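Long-range contact in nuclease NucT (Helicobacter pylori, PDB 6EHI), which is a nuclease of the PLD-like family, built around a mixed beta sheet flanked by helices and found as a dimer: residues A[36-50]-A[120-132]. The protein carries 1 engineered substitution. Residues are numbered along the deposited sequence; the frame is centred on the assembly and turned at random.
With GOL (glycerol), chain N; ACT (acetate ion), chain M.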
# COMPACT_ATOMS: atom_id res chain seq x y z
N ILE A 36 6.95 -13.20 0.19
CA ILE A 36 5.84 -12.34 -0.24
C ILE A 36 4.76 -12.36 0.80
O ILE A 36 4.44 -13.43 1.37
CB ILE A 36 5.22 -12.84 -1.56
CG1 ILE A 36 6.22 -12.74 -2.69
CG2 ILE A 36 3.88 -12.17 -1.92
CD1 ILE A 36 6.03 -13.70 -3.89
N ALA A 37 4.22 -11.19 1.13
CA ALA A 37 2.96 -11.10 1.88
C ALA A 37 2.00 -10.30 1.06
O ALA A 37 2.37 -9.19 0.68
CB ALA A 37 3.21 -10.44 3.19
N ILE A 38 0.86 -10.87 0.68
CA ILE A 38 -0.07 -10.23 -0.24
C ILE A 38 -1.47 -10.42 0.17
O ILE A 38 -1.90 -11.52 0.42
CB ILE A 38 0.21 -10.77 -1.66
CG1 ILE A 38 -0.57 -9.99 -2.74
CG2 ILE A 38 0.11 -12.28 -1.75
CD1 ILE A 38 -0.16 -8.55 -2.86
N TYR A 39 -2.25 -9.31 0.16
CA TYR A 39 -3.66 -9.32 0.46
C TYR A 39 -4.44 -10.08 -0.60
O TYR A 39 -5.09 -11.11 -0.30
CB TYR A 39 -4.23 -7.86 0.61
CG TYR A 39 -5.70 -7.86 0.81
CD1 TYR A 39 -6.25 -8.15 2.07
CD2 TYR A 39 -6.58 -7.67 -0.29
CE1 TYR A 39 -7.60 -8.22 2.25
CE2 TYR A 39 -7.94 -7.77 -0.11
CZ TYR A 39 -8.42 -8.09 1.19
OH TYR A 39 -9.79 -8.14 1.46
N SER A 40 -4.41 -9.59 -1.87
CA SER A 40 -5.10 -10.25 -2.97
C SER A 40 -4.09 -10.48 -4.10
O SER A 40 -3.35 -9.56 -4.44
CB SER A 40 -6.28 -9.40 -3.48
OG SER A 40 -6.71 -9.79 -4.78
N PHE A 41 -4.09 -11.68 -4.68
CA PHE A 41 -3.12 -12.06 -5.65
C PHE A 41 -3.85 -12.98 -6.65
O PHE A 41 -4.02 -14.17 -6.44
CB PHE A 41 -1.93 -12.72 -4.97
CG PHE A 41 -0.86 -13.23 -5.86
CD1 PHE A 41 -0.83 -13.00 -7.26
CD2 PHE A 41 0.10 -14.07 -5.33
CE1 PHE A 41 0.17 -13.52 -8.06
CE2 PHE A 41 1.11 -14.65 -6.11
CZ PHE A 41 1.20 -14.31 -7.49
N THR A 42 -4.26 -12.37 -7.75
CA THR A 42 -5.01 -13.04 -8.80
C THR A 42 -4.32 -12.98 -10.17
O THR A 42 -4.71 -13.66 -11.08
CB THR A 42 -6.43 -12.45 -8.91
OG1 THR A 42 -6.29 -11.07 -9.28
CG2 THR A 42 -7.27 -12.58 -7.60
N HIS A 43 -3.28 -12.17 -10.30
CA HIS A 43 -2.58 -11.91 -11.53
C HIS A 43 -1.76 -13.11 -11.95
O HIS A 43 -0.63 -13.37 -11.42
CB HIS A 43 -1.71 -10.66 -11.33
CG HIS A 43 -1.30 -10.03 -12.61
ND1 HIS A 43 -0.80 -10.75 -13.67
CD2 HIS A 43 -1.42 -8.76 -13.03
CE1 HIS A 43 -0.55 -9.91 -14.68
NE2 HIS A 43 -0.88 -8.69 -14.30
N ARG A 44 -2.26 -13.81 -12.96
CA ARG A 44 -1.62 -15.05 -13.44
C ARG A 44 -0.21 -14.93 -14.01
O ARG A 44 0.57 -15.90 -13.96
CB ARG A 44 -2.57 -15.78 -14.44
CG ARG A 44 -3.74 -16.43 -13.69
CD ARG A 44 -4.79 -17.11 -14.58
NE ARG A 44 -4.38 -18.45 -15.05
CZ ARG A 44 -4.04 -18.81 -16.32
NH1 ARG A 44 -3.99 -17.95 -17.36
NH2 ARG A 44 -3.70 -20.08 -16.54
N ASP A 45 0.12 -13.80 -14.60
CA ASP A 45 1.47 -13.62 -15.09
C ASP A 45 2.46 -13.50 -13.96
O ASP A 45 3.56 -14.06 -14.05
CB ASP A 45 1.64 -12.44 -16.07
CG ASP A 45 0.79 -12.60 -17.39
OD1 ASP A 45 0.48 -13.75 -17.79
OD2 ASP A 45 0.45 -11.58 -17.97
N ILE A 46 2.07 -12.86 -12.85
CA ILE A 46 3.00 -12.80 -11.72
C ILE A 46 3.17 -14.21 -11.10
O ILE A 46 4.26 -14.52 -10.64
CB ILE A 46 2.50 -11.82 -10.62
CG1 ILE A 46 2.40 -10.38 -11.18
CG2 ILE A 46 3.49 -11.76 -9.48
CD1 ILE A 46 1.70 -9.37 -10.33
N ALA A 47 2.10 -14.97 -11.01
CA ALA A 47 2.18 -16.34 -10.52
C ALA A 47 3.14 -17.17 -11.41
O ALA A 47 3.92 -17.97 -10.92
CB ALA A 47 0.83 -17.00 -10.42
N ARG A 48 3.02 -17.00 -12.72
CA ARG A 48 3.91 -17.77 -13.63
C ARG A 48 5.33 -17.38 -13.38
O ARG A 48 6.18 -18.20 -13.42
CB ARG A 48 3.47 -17.63 -15.10
CG ARG A 48 2.32 -18.56 -15.39
CD ARG A 48 2.07 -18.72 -16.89
NE ARG A 48 1.27 -17.59 -17.35
CZ ARG A 48 -0.06 -17.53 -17.25
NH1 ARG A 48 -0.74 -18.53 -16.68
NH2 ARG A 48 -0.71 -16.43 -17.65
N ALA A 49 5.59 -16.12 -13.04
CA ALA A 49 6.93 -15.65 -12.75
C ALA A 49 7.49 -16.28 -11.49
O ALA A 49 8.68 -16.69 -11.45
CB ALA A 49 6.96 -14.11 -12.64
N ILE A 50 6.64 -16.45 -10.48
CA ILE A 50 6.98 -17.22 -9.29
C ILE A 50 7.31 -18.69 -9.59
O ILE A 50 8.40 -19.16 -9.20
CB ILE A 50 5.90 -17.10 -8.20
CG1 ILE A 50 5.84 -15.68 -7.65
CG2 ILE A 50 6.15 -18.06 -7.09
CD1 ILE A 50 4.54 -15.40 -6.88
N GLY A 120 3.93 -0.91 -1.23
CA GLY A 120 3.04 0.07 -1.86
C GLY A 120 1.58 -0.37 -1.73
O GLY A 120 1.21 -1.12 -0.79
N SER A 121 0.74 0.15 -2.59
CA SER A 121 -0.71 0.01 -2.46
C SER A 121 -1.29 -1.07 -3.31
O SER A 121 -2.45 -1.39 -3.11
CB SER A 121 -1.39 1.34 -2.85
OG SER A 121 -1.12 1.75 -4.21
N ALA A 122 -0.52 -1.59 -4.25
CA ALA A 122 -1.13 -2.37 -5.32
C ALA A 122 -1.27 -3.87 -4.90
O ALA A 122 -0.28 -4.52 -4.75
CB ALA A 122 -0.28 -2.32 -6.56
N ASN A 123 -2.51 -4.35 -4.95
CA ASN A 123 -2.76 -5.77 -4.93
C ASN A 123 -2.28 -6.37 -6.23
O ASN A 123 -2.06 -5.63 -7.25
CB ASN A 123 -4.22 -6.05 -4.66
CG ASN A 123 -4.62 -5.69 -3.21
OD1 ASN A 123 -3.89 -6.05 -2.25
ND2 ASN A 123 -5.79 -5.04 -3.02
N TRP A 124 -2.00 -7.66 -6.22
CA TRP A 124 -1.38 -8.35 -7.37
C TRP A 124 -2.50 -8.91 -8.22
O TRP A 124 -2.77 -10.09 -8.25
CB TRP A 124 -0.36 -9.40 -6.95
CG TRP A 124 0.89 -8.83 -6.33
CD1 TRP A 124 1.08 -7.55 -5.96
CD2 TRP A 124 2.02 -9.53 -5.90
NE1 TRP A 124 2.34 -7.41 -5.47
CE2 TRP A 124 2.92 -8.63 -5.41
CE3 TRP A 124 2.40 -10.91 -5.97
CZ2 TRP A 124 4.17 -8.99 -4.91
CZ3 TRP A 124 3.63 -11.25 -5.60
CH2 TRP A 124 4.51 -10.31 -5.03
N SER A 125 -3.11 -7.97 -8.95
CA SER A 125 -4.30 -8.21 -9.81
C SER A 125 -4.13 -7.45 -11.11
O SER A 125 -3.42 -6.43 -11.13
CB SER A 125 -5.52 -7.71 -9.06
OG SER A 125 -5.55 -6.30 -8.92
N LYS A 126 -4.77 -7.92 -12.18
CA LYS A 126 -4.83 -7.12 -13.38
C LYS A 126 -5.46 -5.76 -13.03
O LYS A 126 -4.97 -4.74 -13.55
CB LYS A 126 -5.55 -7.89 -14.48
CG LYS A 126 -4.69 -9.05 -14.98
CD LYS A 126 -5.40 -9.93 -16.03
CE LYS A 126 -5.43 -9.31 -17.40
NZ LYS A 126 -6.76 -9.63 -17.98
N ASN A 127 -6.46 -5.71 -12.15
CA ASN A 127 -7.17 -4.47 -11.79
C ASN A 127 -6.23 -3.42 -11.35
O ASN A 127 -6.27 -2.29 -11.81
CB ASN A 127 -8.24 -4.67 -10.74
CG ASN A 127 -9.54 -5.11 -11.33
OD1 ASN A 127 -9.82 -4.81 -12.48
ND2 ASN A 127 -10.27 -5.86 -10.61
N ALA A 128 -5.31 -3.81 -10.48
CA ALA A 128 -4.29 -2.88 -9.96
C ALA A 128 -3.26 -2.39 -11.03
O ALA A 128 -2.87 -1.24 -11.08
CB ALA A 128 -3.63 -3.58 -8.79
N PHE A 129 -2.82 -3.26 -11.93
CA PHE A 129 -1.83 -2.99 -12.88
C PHE A 129 -2.41 -2.44 -14.22
O PHE A 129 -1.66 -2.15 -15.15
CB PHE A 129 -0.96 -4.21 -13.04
CG PHE A 129 0.00 -4.38 -11.94
CD1 PHE A 129 1.10 -3.62 -11.93
CD2 PHE A 129 -0.22 -5.28 -10.87
CE1 PHE A 129 2.01 -3.71 -10.97
CE2 PHE A 129 0.71 -5.39 -9.88
CZ PHE A 129 1.83 -4.62 -9.91
N GLU A 130 -3.73 -2.35 -14.31
CA GLU A 130 -4.35 -1.86 -15.57
C GLU A 130 -5.25 -0.69 -15.35
O GLU A 130 -5.26 0.16 -16.22
CB GLU A 130 -5.14 -3.01 -16.24
CG GLU A 130 -4.22 -4.13 -16.67
CD GLU A 130 -4.90 -5.36 -17.28
OE1 GLU A 130 -6.11 -5.30 -17.58
OE2 GLU A 130 -4.17 -6.38 -17.46
N ASN A 131 -6.04 -0.65 -14.28
CA ASN A 131 -7.10 0.32 -14.13
C ASN A 131 -7.01 1.32 -12.94
O ASN A 131 -7.72 2.31 -12.90
CB ASN A 131 -8.41 -0.45 -14.03
CG ASN A 131 -8.57 -1.48 -15.15
OD1 ASN A 131 -8.16 -1.25 -16.32
ND2 ASN A 131 -9.11 -2.62 -14.79
N ASN A 132 -6.11 1.06 -11.98
CA ASN A 132 -6.16 1.77 -10.72
C ASN A 132 -5.10 2.79 -10.61
O ASN A 132 -4.10 2.69 -11.31
CB ASN A 132 -5.95 0.76 -9.54
CG ASN A 132 -7.13 -0.17 -9.35
OD1 ASN A 132 -8.18 -0.03 -9.96
ND2 ASN A 132 -6.95 -1.17 -8.44
C1 GOL N . -8.74 -3.86 -6.37
O1 GOL N . -9.31 -3.22 -7.45
C2 GOL N . -8.12 -5.13 -6.84
O2 GOL N . -6.71 -4.92 -6.86
C3 GOL N . -8.54 -6.27 -5.91
O3 GOL N . -7.64 -7.38 -5.98
C ACT M . 2.99 -3.55 -4.29
O ACT M . 2.44 -2.41 -4.06
OXT ACT M . 2.32 -4.50 -4.74
CH3 ACT M . 4.45 -3.82 -4.08
O HOH W 1 -6.08 -10.47 -11.96
O HOH W 2 -1.43 -6.52 -16.28
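Trp124 lays its indole against Ile38, whose CD1 stands 3.6 Å from the centroid of the five-membered ring and 13° off its normal, a CH-pi contact over the face. Ile38 reaches it with CG1 anti to the backbone N (chi1 -171°), CD1 then turning over the pyrrole part. The six-membered part points an edge at the face of Phe41: the planes stand 80° apart, and Trp124 CE3 sits above the centre of the phenyl ring, a T-shaped (edge-to-face) pair. Ile36 CG2 meets the far corner at Trp124 CH2 (3.7 Å), Ile46 crosses the indole at about a right angle, CG2 nearest Trp124 CE3, and Leu23 of helix 16-28 adds to this buried cluster. Along the indole edge, Trp124 NE1 donates to an acetate oxygen, OXT, at 3.0 Å.

Backbone hydrogen bonds accompany the side-chain packing. Trp124 N donates to Ser40 O (2.9 Å), while Trp124 O accepts from both Thr42 N (2.8 Å) and His43 N (3.0 Å), which arrive from opposite faces of the carbonyl plane; a single bridge thus pairs Phe41 with Trp124. Beyond it, His43 lies between Ile46 CG1 on one ring face and Lys126 CG on the other, the latter 4.0 Å from the ring centroid. One water links His43 NE2 to Glu130 OE2, and another links Thr42 OG1 to Lys126 N.

Glycerol hydrogen-bonds with Ser40 OG, Ser125 OG and Asn132 ND2, and Asn123 OD1 takes a hydrogen bond from Lys108. Both segments turn into helices behind N-caps: Ser125 OG accepts from Ala128 N, and His43 ND1 more weakly from Asp45 N. Strand-to-helix connections are thereby joined around a tryptophan in the hydrophobic core of a PLD-like alpha/beta domain.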